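Lysine-sensitive aspartokinase 3 (Escherichia coli, PDB 2J0W) catalyses the phosphorylation of L-aspartate by ATP to 4-phospho-L-aspartate, the first step toward lysine, under allosteric feedback inhibition by lysine. Local coordinates at residues Thr45-Ala50 with Leu64-Asn69; Leu51-Glu56 with Thr359-Thr364; Thr204-Ala209 with Leu264-Arg269. All coordinates share one frame; numbering follows the deposited sequence.

Contact 1: Thr45-Ala50 with Leu64-Asn69. With ASP (aspartic acid), chain B.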
ATOM      1  N   THR A  45     -34.196 -15.613   0.693  1.00 45.82           N
ATOM      2  CA  THR A  45     -33.155 -15.199   1.623  1.00 41.66           C
ATOM      3  C   THR A  45     -33.317 -13.772   2.128  1.00 36.84           C
ATOM      4  O   THR A  45     -33.131 -13.528   3.322  1.00 34.74           O
ATOM      5  CB  THR A  45     -31.745 -15.404   1.017  1.00 42.10           C
ATOM      6  OG1 THR A  45     -31.526 -16.808   0.817  1.00 45.72           O
ATOM      7  CG2 THR A  45     -30.659 -14.873   1.962  1.00 28.92           C
ATOM      8  N   ASN A  46     -33.661 -12.832   1.246  1.00 36.40           N
ATOM      9  CA  ASN A  46     -33.849 -11.443   1.688  1.00 36.63           C
ATOM     10  C   ASN A  46     -35.041 -11.368   2.654  1.00 35.59           C
ATOM     11  O   ASN A  46     -34.996 -10.669   3.667  1.00 33.45           O
ATOM     12  CB  ASN A  46     -34.117 -10.487   0.517  1.00 34.04           C
ATOM     13  CG  ASN A  46     -32.959 -10.404  -0.473  1.00 45.65           C
ATOM     14  OD1 ASN A  46     -31.783 -10.514  -0.111  1.00 38.36           O
ATOM     15  ND2 ASN A  46     -33.298 -10.183  -1.735  1.00 34.56           N
ATOM     16  N   LEU A  47     -36.112 -12.080   2.340  1.00 35.62           N
ATOM     17  CA  LEU A  47     -37.265 -12.049   3.226  1.00 43.41           C
ATOM     18  C   LEU A  47     -36.827 -12.579   4.589  1.00 43.53           C
ATOM     19  O   LEU A  47     -37.021 -11.918   5.621  1.00 42.75           O
ATOM     20  CB  LEU A  47     -38.407 -12.892   2.645  1.00 44.81           C
ATOM     21  CG  LEU A  47     -39.131 -12.165   1.500  1.00 48.03           C
ATOM     22  CD1 LEU A  47     -40.126 -13.089   0.789  1.00 43.78           C
ATOM     23  CD2 LEU A  47     -39.843 -10.941   2.078  1.00 42.01           C
ATOM     24  N   LEU A  48     -36.201 -13.754   4.569  1.00 42.85           N
ATOM     25  CA  LEU A  48     -35.709 -14.408   5.779  1.00 42.18           C
ATOM     26  C   LEU A  48     -34.758 -13.532   6.578  1.00 43.29           C
ATOM     27  O   LEU A  48     -34.800 -13.529   7.810  1.00 43.79           O
ATOM     28  CB  LEU A  48     -35.021 -15.725   5.425  1.00 35.89           C
ATOM     29  CG  LEU A  48     -36.009 -16.816   5.008  1.00 37.03           C
ATOM     30  CD1 LEU A  48     -35.265 -18.075   4.640  1.00 22.72           C
ATOM     31  CD2 LEU A  48     -36.987 -17.089   6.159  1.00 35.27           C
ATOM     32  N   VAL A  49     -33.908 -12.782   5.888  1.00 41.46           N
ATOM     33  CA  VAL A  49     -32.974 -11.910   6.579  1.00 41.93           C
ATOM     34  C   VAL A  49     -33.725 -10.739   7.222  1.00 44.60           C
ATOM     35  O   VAL A  49     -33.404 -10.318   8.333  1.00 46.55           O
ATOM     36  CB  VAL A  49     -31.889 -11.384   5.609  1.00 41.23           C
ATOM     37  CG1 VAL A  49     -31.176 -10.170   6.210  1.00 28.42           C
ATOM     38  CG2 VAL A  49     -30.884 -12.494   5.321  1.00 34.34           C
ATOM     39  N   ALA A  50     -34.733 -10.220   6.537  1.00 43.89           N
ATOM     40  CA  ALA A  50     -35.488  -9.108   7.095  1.00 48.59           C
ATOM     41  C   ALA A  50     -36.206  -9.561   8.365  1.00 49.86           C
ATOM     42  O   ALA A  50     -36.402  -8.770   9.289  1.00 50.73           O
ATOM     43  CB  ALA A  50     -36.490  -8.599   6.089  1.00 52.23           C
ATOM     44  N   LEU A  64     -43.817 -13.360   6.258  1.00 46.33           N
ATOM     45  CA  LEU A  64     -44.084 -14.786   6.359  1.00 44.52           C
ATOM     46  C   LEU A  64     -45.027 -15.229   5.259  1.00 47.46           C
ATOM     47  O   LEU A  64     -44.961 -16.367   4.793  1.00 51.85           O
ATOM     48  CB  LEU A  64     -44.670 -15.122   7.731  1.00 43.12           C
ATOM     49  CG  LEU A  64     -43.740 -14.760   8.902  1.00 48.01           C
ATOM     50  CD1 LEU A  64     -44.491 -14.863  10.210  1.00 48.29           C
ATOM     51  CD2 LEU A  64     -42.524 -15.678   8.907  1.00 38.18           C
ATOM     52  N   ASP A  65     -45.904 -14.336   4.822  1.00 47.31           N
ATOM     53  CA  ASP A  65     -46.828 -14.710   3.773  1.00 50.08           C
ATOM     54  C   ASP A  65     -46.154 -14.683   2.415  1.00 48.89           C
ATOM     55  O   ASP A  65     -46.406 -15.541   1.559  1.00 47.41           O
ATOM     56  CB  ASP A  65     -48.043 -13.796   3.769  1.00 62.59           C
ATOM     57  CG  ASP A  65     -49.265 -14.466   4.361  1.00 79.84           C
ATOM     58  OD1 ASP A  65     -49.517 -15.650   4.036  1.00 78.66           O
ATOM     59  OD2 ASP A  65     -49.980 -13.805   5.142  1.00 91.16           O
ATOM     60  N   ALA A  66     -45.300 -13.693   2.207  1.00 45.25           N
ATOM     61  CA  ALA A  66     -44.590 -13.620   0.945  1.00 43.44           C
ATOM     62  C   ALA A  66     -43.742 -14.905   0.874  1.00 45.67           C
ATOM     63  O   ALA A  66     -43.553 -15.486  -0.192  1.00 47.85           O
ATOM     64  CB  ALA A  66     -43.708 -12.357   0.902  1.00 24.66           C
ATOM     65  N   ILE A  67     -43.252 -15.362   2.019  1.00 44.94           N
ATOM     66  CA  ILE A  67     -42.460 -16.583   2.048  1.00 48.59           C
ATOM     67  C   ILE A  67     -43.336 -17.803   1.754  1.00 50.91           C
ATOM     68  O   ILE A  67     -42.963 -18.654   0.939  1.00 52.51           O
ATOM     69  CB  ILE A  67     -41.744 -16.756   3.409  1.00 47.32           C
ATOM     70  CG1 ILE A  67     -40.619 -15.723   3.511  1.00 32.46           C
ATOM     71  CG2 ILE A  67     -41.210 -18.181   3.561  1.00 33.93           C
ATOM     72  CD1 ILE A  67     -39.837 -15.807   4.791  1.00 36.49           C
ATOM     73  N   ARG A  68     -44.497 -17.896   2.401  1.00 48.28           N
ATOM     74  CA  ARG A  68     -45.383 -19.029   2.141  1.00 48.84           C
ATOM     75  C   ARG A  68     -45.901 -19.040   0.697  1.00 49.73           C
ATOM     76  O   ARG A  68     -46.003 -20.105   0.079  1.00 51.78           O
ATOM     77  CB  ARG A  68     -46.580 -19.037   3.098  1.00 52.77           C
ATOM     78  CG  ARG A  68     -47.711 -19.937   2.601  1.00 54.87           C
ATOM     79  CD  ARG A  68     -48.930 -19.951   3.499  1.00 57.91           C
ATOM     80  NE  ARG A  68     -48.838 -20.986   4.521  1.00 75.54           N
ATOM     81  CZ  ARG A  68     -48.204 -20.842   5.681  1.00 84.17           C
ATOM     82  NH1 ARG A  68     -47.605 -19.695   5.970  1.00 86.70           N
ATOM     83  NH2 ARG A  68     -48.168 -21.845   6.550  1.00 84.19           N
ATOM     84  N   ASN A  69     -46.238 -17.874   0.153  1.00 44.89           N
ATOM     85  CA  ASN A  69     -46.730 -17.851  -1.216  1.00 46.78           C
ATOM     86  C   ASN A  69     -45.726 -18.537  -2.143  1.00 48.28           C
ATOM     87  O   ASN A  69     -46.023 -19.584  -2.718  1.00 49.31           O
ATOM     88  CB  ASN A  69     -46.985 -16.417  -1.684  1.00 47.87           C
ATOM     89  CG  ASN A  69     -48.228 -15.793  -1.041  1.00 56.14           C
ATOM     90  OD1 ASN A  69     -48.443 -14.583  -1.146  1.00 57.65           O
ATOM     91  ND2 ASN A  69     -49.050 -16.615  -0.382  1.00 50.75           N
TER
HETATM   92  N   ASP B 502     -29.182 -18.069  -0.600  1.00 42.44           N
HETATM   93  CA  ASP B 502     -28.036 -17.236  -0.241  1.00 41.90           C
HETATM   94  C   ASP B 502     -28.363 -15.804  -0.715  1.00 39.52           C
HETATM   95  O   ASP B 502     -29.526 -15.564  -1.124  1.00 41.29           O
HETATM   96  CB  ASP B 502     -26.741 -17.826  -0.880  1.00 43.10           C
HETATM   97  CG  ASP B 502     -26.630 -17.772  -2.420  1.00 49.88           C
HETATM   98  OD1 ASP B 502     -27.583 -17.247  -3.076  1.00 40.29           O
HETATM   99  OD2 ASP B 502     -25.585 -18.259  -2.987  1.00 53.01           O
HETATM  100  OXT ASP B 502     -27.427 -14.931  -0.708  1.00 42.23           O
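Leu47 lies alongside Ile67, the two side chains sliding past each other in opposite directions, with Leu47 CB 3.7 Å from Ile67 CG1. At the end of the leucine, CD1 reaches past this overlap to the methyl of Ala66, CD1 to CB 3.7 Å. Ile67 carries its CG1 branch anti to its own carbonyl carbon (chi1 -71°), and its extended end sends CD1 on to Leu48. That methyl meets Leu48 CD2 at 3.4 Å, the two side chains crossing at about a right angle. Leu92 and Ile95 of helix 82-102 close in on Ile67 and Leu48 respectively, and the side chains that meet here are all apolar. The short helical segments run roughly antiparallel, at 153°, with their axes 9.8 Å apart.

Helix 44-51 also serves the substrate. Thr45 OG1 accepts a hydrogen bond from the amino N of the bound aspartate at 3.0 Å, while Thr45 CG2 lies 3.4 Å from the aspartate O. A valine in place of Thr45 would probably leave the substrate ammonium without this acceptor and so weaken its hold on the amino end. Glu119, Arg198, Gly199 and Ser201 supply further hydrogen bonds to the ligand. This is a helical hairpin of the amino acid kinase domain, packed by leucine, isoleucine and alanine on one side and lining the aspartate pocket with its first helix.

Contact 2: Leu51-Glu56 with Thr359-Thr364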
ATOM      1  N   LEU A  51     -36.601 -10.835   8.403  1.00 46.05           N
ATOM      2  CA  LEU A  51     -37.290 -11.379   9.568  1.00 43.22           C
ATOM      3  C   LEU A  51     -36.342 -11.634  10.743  1.00 44.72           C
ATOM      4  O   LEU A  51     -36.735 -11.515  11.905  1.00 44.89           O
ATOM      5  CB  LEU A  51     -38.002 -12.665   9.199  1.00 40.81           C
ATOM      6  CG  LEU A  51     -39.255 -12.504   8.347  1.00 45.92           C
ATOM      7  CD1 LEU A  51     -39.696 -13.873   7.841  1.00 45.17           C
ATOM      8  CD2 LEU A  51     -40.352 -11.844   9.176  1.00 47.25           C
ATOM      9  N   ALA A  52     -35.092 -11.972  10.444  1.00 43.57           N
ATOM     10  CA  ALA A  52     -34.119 -12.214  11.493  1.00 41.36           C
ATOM     11  C   ALA A  52     -33.643 -10.892  12.081  1.00 39.97           C
ATOM     12  O   ALA A  52     -32.818 -10.862  12.984  1.00 43.51           O
ATOM     13  CB  ALA A  52     -32.936 -13.014  10.950  1.00 41.91           C
ATOM     14  N   GLU A  53     -34.155  -9.788  11.564  1.00 43.29           N
ATOM     15  CA  GLU A  53     -33.775  -8.483  12.101  1.00 44.13           C
ATOM     16  C   GLU A  53     -34.706  -8.088  13.233  1.00 43.02           C
ATOM     17  O   GLU A  53     -34.394  -7.195  14.020  1.00 42.95           O
ATOM     18  CB  GLU A  53     -33.827  -7.411  11.023  1.00 47.82           C
ATOM     19  CG  GLU A  53     -32.554  -7.342  10.198  1.00 64.02           C
ATOM     20  CD  GLU A  53     -32.651  -6.352   9.063  1.00 70.94           C
ATOM     21  OE1 GLU A  53     -31.648  -6.198   8.338  1.00 80.13           O
ATOM     22  OE2 GLU A  53     -33.727  -5.732   8.897  1.00 66.81           O
ATOM     23  N   GLY A  54     -35.839  -8.778  13.316  1.00 39.60           N
ATOM     24  CA  GLY A  54     -36.812  -8.474  14.348  1.00 44.16           C
ATOM     25  C   GLY A  54     -37.843  -7.496  13.808  1.00 41.43           C
ATOM     26  O   GLY A  54     -37.614  -6.295  13.786  1.00 41.01           O
ATOM     27  N   LEU A  55     -38.978  -8.008  13.367  1.00 41.71           N
ATOM     28  CA  LEU A  55     -40.010  -7.160  12.821  1.00 45.52           C
ATOM     29  C   LEU A  55     -41.284  -7.237  13.645  1.00 51.80           C
ATOM     30  O   LEU A  55     -41.591  -8.275  14.227  1.00 49.03           O
ATOM     31  CB  LEU A  55     -40.317  -7.583  11.388  1.00 40.98           C
ATOM     32  CG  LEU A  55     -39.094  -7.526  10.483  1.00 40.09           C
ATOM     33  CD1 LEU A  55     -39.524  -7.903   9.085  1.00 45.57           C
ATOM     34  CD2 LEU A  55     -38.483  -6.118  10.501  1.00 31.52           C
ATOM     35  N   GLU A  56     -42.022  -6.129  13.677  1.00 57.17           N
ATOM     36  CA  GLU A  56     -43.290  -6.043  14.404  1.00 60.80           C
ATOM     37  C   GLU A  56     -44.325  -6.978  13.773  1.00 58.41           C
ATOM     38  O   GLU A  56     -44.183  -7.366  12.609  1.00 61.28           O
ATOM     39  CB  GLU A  56     -43.794  -4.594  14.419  1.00 69.67           C
ATOM     40  CG  GLU A  56     -45.304  -4.367  14.112  1.00 79.93           C
ATOM     41  CD  GLU A  56     -45.615  -4.174  12.619  1.00 83.23           C
ATOM     42  OE1 GLU A  56     -45.514  -5.143  11.847  1.00 89.63           O
ATOM     43  OE2 GLU A  56     -45.966  -3.049  12.211  1.00 81.51           O
ATOM     44  N   THR A 359     -24.059 -12.637   6.174  1.00 54.97           N
ATOM     45  CA  THR A 359     -25.473 -12.952   6.059  1.00 52.79           C
ATOM     46  C   THR A 359     -26.290 -12.006   6.941  1.00 53.43           C
ATOM     47  O   THR A 359     -27.448 -11.711   6.653  1.00 49.64           O
ATOM     48  CB  THR A 359     -25.725 -14.402   6.487  1.00 51.35           C
ATOM     49  OG1 THR A 359     -24.983 -15.272   5.631  1.00 44.27           O
ATOM     50  CG2 THR A 359     -27.203 -14.740   6.401  1.00 54.86           C
ATOM     51  N   SER A 360     -25.690 -11.528   8.022  1.00 58.94           N
ATOM     52  CA  SER A 360     -26.397 -10.621   8.913  1.00 64.35           C
ATOM     53  C   SER A 360     -26.071  -9.162   8.582  1.00 67.41           C
ATOM     54  O   SER A 360     -24.909  -8.755   8.558  1.00 65.11           O
ATOM     55  CB  SER A 360     -26.042 -10.931  10.372  1.00 64.94           C
ATOM     56  OG  SER A 360     -27.006 -10.373  11.244  1.00 75.70           O
ATOM     57  N   THR A 361     -27.118  -8.387   8.322  1.00 73.41           N
ATOM     58  CA  THR A 361     -27.000  -6.970   7.990  1.00 79.35           C
ATOM     59  C   THR A 361     -26.157  -6.165   8.978  1.00 84.59           C
ATOM     60  O   THR A 361     -25.119  -5.599   8.612  1.00 83.01           O
ATOM     61  CB  THR A 361     -28.396  -6.308   7.917  1.00 77.75           C
ATOM     62  OG1 THR A 361     -29.349  -7.133   8.601  1.00 76.05           O
ATOM     63  CG2 THR A 361     -28.830  -6.107   6.472  1.00 78.90           C
ATOM     64  N   GLY A 362     -26.623  -6.126  10.227  1.00 89.27           N
ATOM     65  CA  GLY A 362     -25.953  -5.381  11.281  1.00 94.34           C
ATOM     66  C   GLY A 362     -24.473  -5.617  11.522  1.00 98.49           C
ATOM     67  O   GLY A 362     -23.938  -5.150  12.527  1.00 98.97           O
ATOM     68  N   ASP A 363     -23.806  -6.338  10.627  1.00100.97           N
ATOM     69  CA  ASP A 363     -22.381  -6.598  10.791  1.00102.22           C
ATOM     70  C   ASP A 363     -21.672  -5.275  10.487  1.00103.74           C
ATOM     71  O   ASP A 363     -21.643  -4.821   9.338  1.00105.41           O
ATOM     72  CB  ASP A 363     -21.926  -7.694   9.818  1.00102.15           C
ATOM     73  CG  ASP A 363     -20.736  -8.496  10.342  1.00102.29           C
ATOM     74  OD1 ASP A 363     -19.692  -7.886  10.648  1.00105.60           O
ATOM     75  OD2 ASP A 363     -20.840  -9.740  10.442  1.00 97.18           O
ATOM     76  N   THR A 364     -21.122  -4.653  11.526  1.00102.23           N
ATOM     77  CA  THR A 364     -20.429  -3.376  11.388  1.00101.40           C
ATOM     78  C   THR A 364     -18.923  -3.579  11.550  1.00102.09           C
ATOM     79  O   THR A 364     -18.450  -3.973  12.619  1.00104.72           O
ATOM     80  CB  THR A 364     -20.958  -2.364  12.440  1.00 97.40           C
ATOM     81  OG1 THR A 364     -20.214  -1.142  12.358  1.00 95.16           O
ATOM     82  CG2 THR A 364     -20.865  -2.951  13.847  1.00 81.13           C
TER
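Thr361 meets Glu53 through its hydroxyl, and Thr359 and Ser360 lead up to it. Thr359, buried at the start of the segment, is tied to the kinase domain by its OG1, which hydrogen-bonds Gly153 O and Thr195 OG1, and its side chain rests on Phe184 of the aspartate pocket. Ser360 follows, touching Thr111 of helix 108-131. At Thr361 the chain turns its side chain toward the other loop, and OG1 donates to Glu53 OE1 over a very short 2.5 Å, a value to be read with caution at this resolution.

The glutamate comes across at about a right angle to the threonine. Its chain is extended beyond CG (chi2 176°), which carries the carboxylate out from the backbone to the hydroxyl; Thr361 CB then lies 3.3 Å from Glu53 OE1. Beyond Thr361, the chain passes through Gly362 to Asp363, whose OD2 bonds weakly back to Ser358 OG.

Glu53 sits in a type I turn from Leu51 to Gly54, at the C-terminal side of helix 44-51. With the side chain of Thr361 about 11 Å from the bound aspartate, the contact is a solvent-facing polar bridge between the amino acid kinase domain and a loop of the regulatory ACT region.

Contact 3: Thr204-Ala209 with Leu264-Arg269; sequences TAALLA and LLPAVR
Pro266 and Leu207 join two helices of the amino acid kinase fold, 200-211 and 264-270, a domain in which helices pack about a central, largely parallel sheet. The proline ring does most of the work and can be followed outward from its backbone. Its CB lies 3.7 Å from the carbonyl oxygen Ala206 O and 4.1 Å from Ala206 CB, so the ring meets both backbone and methyl of that alanine. The next atom, CG, remains 4.1 Å from Ala206 CB and at the same time touches Leu207 CD2 at 3.7 Å. Ala206 and Leu207 thus receive CB and CG of the ring together, one through its single methyl and the other through the end of its side chain.

Leu207 starts out directed away from the proline. Its first torsion (chi1 -64°) sets CG beside the backbone N, anti to the carbonyl carbon, and from there the CD2 methyl reaches Pro266 CG, the two side chains crossing obliquely. The small alanine lets the backbones draw close: Ala206 CA and Pro266 CA are 5.9 Å apart. No hydrogen bond links the two segments, and the three touching residues are all buried. Around them, Tyr203 and Glu210 of helix 200-211 also touch Pro266, and Leu207 leans on Met146 and on Leu162 of helix 159-176.

The helices are further tied by charge, since Arg269 NH2 forms a salt bridge to Glu210 OE1 one turn beyond Ala206. The guanidinium of Arg269 folds back along its own helix, and one of its faces is set over the same proline, where Pro266 CA stands 4.1 Å off the guanidinium plane, facing the middle of the group.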
ATOM      1  N   THR A 204     -20.100 -23.281  -1.839  1.00 49.85           N
ATOM      2  CA  THR A 204     -20.444 -24.647  -1.471  1.00 44.38           C
ATOM      3  C   THR A 204     -20.217 -25.608  -2.631  1.00 41.19           C
ATOM      4  O   THR A 204     -19.753 -26.731  -2.446  1.00 38.02           O
ATOM      5  CB  THR A 204     -21.921 -24.760  -1.043  1.00 40.16           C
ATOM      6  OG1 THR A 204     -22.155 -23.925   0.094  1.00 54.76           O
ATOM      7  CG2 THR A 204     -22.260 -26.200  -0.685  1.00 27.60           C
ATOM      8  N   ALA A 205     -20.556 -25.165  -3.830  1.00 41.44           N
ATOM      9  CA  ALA A 205     -20.415 -26.020  -4.994  1.00 44.40           C
ATOM     10  C   ALA A 205     -18.964 -26.364  -5.253  1.00 45.00           C
ATOM     11  O   ALA A 205     -18.643 -27.511  -5.528  1.00 45.77           O
ATOM     12  CB  ALA A 205     -21.026 -25.355  -6.209  1.00 46.53           C
ATOM     13  N   ALA A 206     -18.087 -25.373  -5.170  1.00 47.25           N
ATOM     14  CA  ALA A 206     -16.666 -25.616  -5.376  1.00 49.48           C
ATOM     15  C   ALA A 206     -16.110 -26.503  -4.261  1.00 53.63           C
ATOM     16  O   ALA A 206     -15.314 -27.405  -4.518  1.00 58.49           O
ATOM     17  CB  ALA A 206     -15.913 -24.297  -5.410  1.00 48.09           C
ATOM     18  N   LEU A 207     -16.547 -26.252  -3.026  1.00 53.86           N
ATOM     19  CA  LEU A 207     -16.078 -26.999  -1.853  1.00 55.10           C
ATOM     20  C   LEU A 207     -16.312 -28.503  -1.907  1.00 55.89           C
ATOM     21  O   LEU A 207     -15.393 -29.295  -1.668  1.00 55.62           O
ATOM     22  CB  LEU A 207     -16.720 -26.434  -0.577  1.00 51.34           C
ATOM     23  CG  LEU A 207     -16.351 -24.984  -0.230  1.00 47.09           C
ATOM     24  CD1 LEU A 207     -17.349 -24.424   0.773  1.00 48.50           C
ATOM     25  CD2 LEU A 207     -14.926 -24.917   0.306  1.00 39.27           C
ATOM     26  N   LEU A 208     -17.548 -28.889  -2.204  1.00 55.28           N
ATOM     27  CA  LEU A 208     -17.921 -30.300  -2.280  1.00 56.01           C
ATOM     28  C   LEU A 208     -17.300 -30.962  -3.514  1.00 55.61           C
ATOM     29  O   LEU A 208     -17.067 -32.178  -3.536  1.00 50.44           O
ATOM     30  CB  LEU A 208     -19.448 -30.423  -2.317  1.00 50.67           C
ATOM     31  CG  LEU A 208     -20.181 -29.793  -1.127  1.00 47.50           C
ATOM     32  CD1 LEU A 208     -21.552 -29.305  -1.553  1.00 41.11           C
ATOM     33  CD2 LEU A 208     -20.292 -30.803  -0.018  1.00 28.68           C
ATOM     34  N   ALA A 209     -17.036 -30.148  -4.536  1.00 55.90           N
ATOM     35  CA  ALA A 209     -16.426 -30.629  -5.771  1.00 57.84           C
ATOM     36  C   ALA A 209     -15.000 -31.075  -5.441  1.00 60.97           C
ATOM     37  O   ALA A 209     -14.567 -32.158  -5.846  1.00 61.44           O
ATOM     38  CB  ALA A 209     -16.407 -29.523  -6.808  1.00 46.86           C
ATOM     39  N   LEU A 264     -13.400 -19.936  -6.320  1.00 52.48           N
ATOM     40  CA  LEU A 264     -12.188 -20.449  -6.956  1.00 53.03           C
ATOM     41  C   LEU A 264     -11.061 -20.971  -6.056  1.00 55.49           C
ATOM     42  O   LEU A 264     -10.151 -21.653  -6.545  1.00 53.61           O
ATOM     43  CB  LEU A 264     -11.648 -19.389  -7.930  1.00 51.48           C
ATOM     44  CG  LEU A 264     -12.694 -18.934  -8.976  1.00 47.21           C
ATOM     45  CD1 LEU A 264     -12.188 -17.757  -9.819  1.00 27.35           C
ATOM     46  CD2 LEU A 264     -13.055 -20.120  -9.859  1.00 33.01           C
ATOM     47  N   LEU A 265     -11.100 -20.679  -4.757  1.00 52.80           N
ATOM     48  CA  LEU A 265     -10.049 -21.193  -3.886  1.00 54.79           C
ATOM     49  C   LEU A 265      -9.969 -22.706  -4.027  1.00 58.16           C
ATOM     50  O   LEU A 265      -8.895 -23.260  -4.231  1.00 60.80           O
ATOM     51  CB  LEU A 265     -10.306 -20.836  -2.425  1.00 55.59           C
ATOM     52  CG  LEU A 265     -10.005 -19.404  -1.992  1.00 54.51           C
ATOM     53  CD1 LEU A 265     -10.311 -19.264  -0.486  1.00 41.31           C
ATOM     54  CD2 LEU A 265      -8.538 -19.064  -2.307  1.00 42.27           C
ATOM     55  N   PRO A 266     -11.105 -23.404  -3.890  1.00 62.15           N
ATOM     56  CA  PRO A 266     -11.010 -24.857  -4.038  1.00 64.84           C
ATOM     57  C   PRO A 266     -10.666 -25.196  -5.485  1.00 64.12           C
ATOM     58  O   PRO A 266      -9.938 -26.151  -5.752  1.00 65.97           O
ATOM     59  CB  PRO A 266     -12.410 -25.342  -3.641  1.00 64.16           C
ATOM     60  CG  PRO A 266     -12.855 -24.305  -2.654  1.00 64.79           C
ATOM     61  CD  PRO A 266     -12.409 -23.021  -3.315  1.00 64.01           C
ATOM     62  N   ALA A 267     -11.190 -24.403  -6.414  1.00 63.68           N
ATOM     63  CA  ALA A 267     -10.943 -24.618  -7.838  1.00 65.43           C
ATOM     64  C   ALA A 267      -9.448 -24.698  -8.113  1.00 66.27           C
ATOM     65  O   ALA A 267      -8.972 -25.644  -8.740  1.00 67.82           O
ATOM     66  CB  ALA A 267     -11.562 -23.489  -8.652  1.00 62.67           C
ATOM     67  N   VAL A 268      -8.719 -23.695  -7.637  1.00 65.48           N
ATOM     68  CA  VAL A 268      -7.278 -23.626  -7.805  1.00 64.61           C
ATOM     69  C   VAL A 268      -6.587 -24.759  -7.061  1.00 63.89           C
ATOM     70  O   VAL A 268      -5.684 -25.400  -7.594  1.00 66.76           O
ATOM     71  CB  VAL A 268      -6.718 -22.289  -7.271  1.00 65.42           C
ATOM     72  CG1 VAL A 268      -5.198 -22.314  -7.281  1.00 60.92           C
ATOM     73  CG2 VAL A 268      -7.224 -21.142  -8.118  1.00 65.43           C
ATOM     74  N   ARG A 269      -7.010 -25.010  -5.829  1.00 59.51           N
ATOM     75  CA  ARG A 269      -6.401 -26.061  -5.032  1.00 62.03           C
ATOM     76  C   ARG A 269      -6.508 -27.467  -5.605  1.00 66.26           C
ATOM     77  O   ARG A 269      -5.685 -28.322  -5.279  1.00 68.19           O
ATOM     78  CB  ARG A 269      -6.978 -26.056  -3.620  1.00 62.07           C
ATOM     79  CG  ARG A 269      -6.656 -24.802  -2.834  1.00 54.39           C
ATOM     80  CD  ARG A 269      -6.683 -25.121  -1.365  1.00 63.15           C
ATOM     81  NE  ARG A 269      -7.977 -25.631  -0.916  1.00 68.03           N
ATOM     82  CZ  ARG A 269      -8.969 -24.862  -0.473  1.00 63.19           C
ATOM     83  NH1 ARG A 269      -8.822 -23.539  -0.420  1.00 47.53           N
ATOM     84  NH2 ARG A 269     -10.099 -25.421  -0.063  1.00 52.86           N
TER

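Contact 3 is the wholly buried member of the set, contact 1 is partly buried, and contact 2 lies at the surface. Contacts 1 and 3 both pair helices within the amino acid kinase domain through apolar side chains, but on opposite sides of the chain's centre, with centres about 29 Å apart. Contact 2 instead joins loops from the kinase and ACT ranges by one charged-to-hydroxyl bond. It is continuous with contact 1: segment 51-56 follows directly on 45-50, and Leu51 CD1 packs against Leu64 CD2 at 3.5 Å. Contact 1 alone of the three includes a residue bonded to the aspartate substrate.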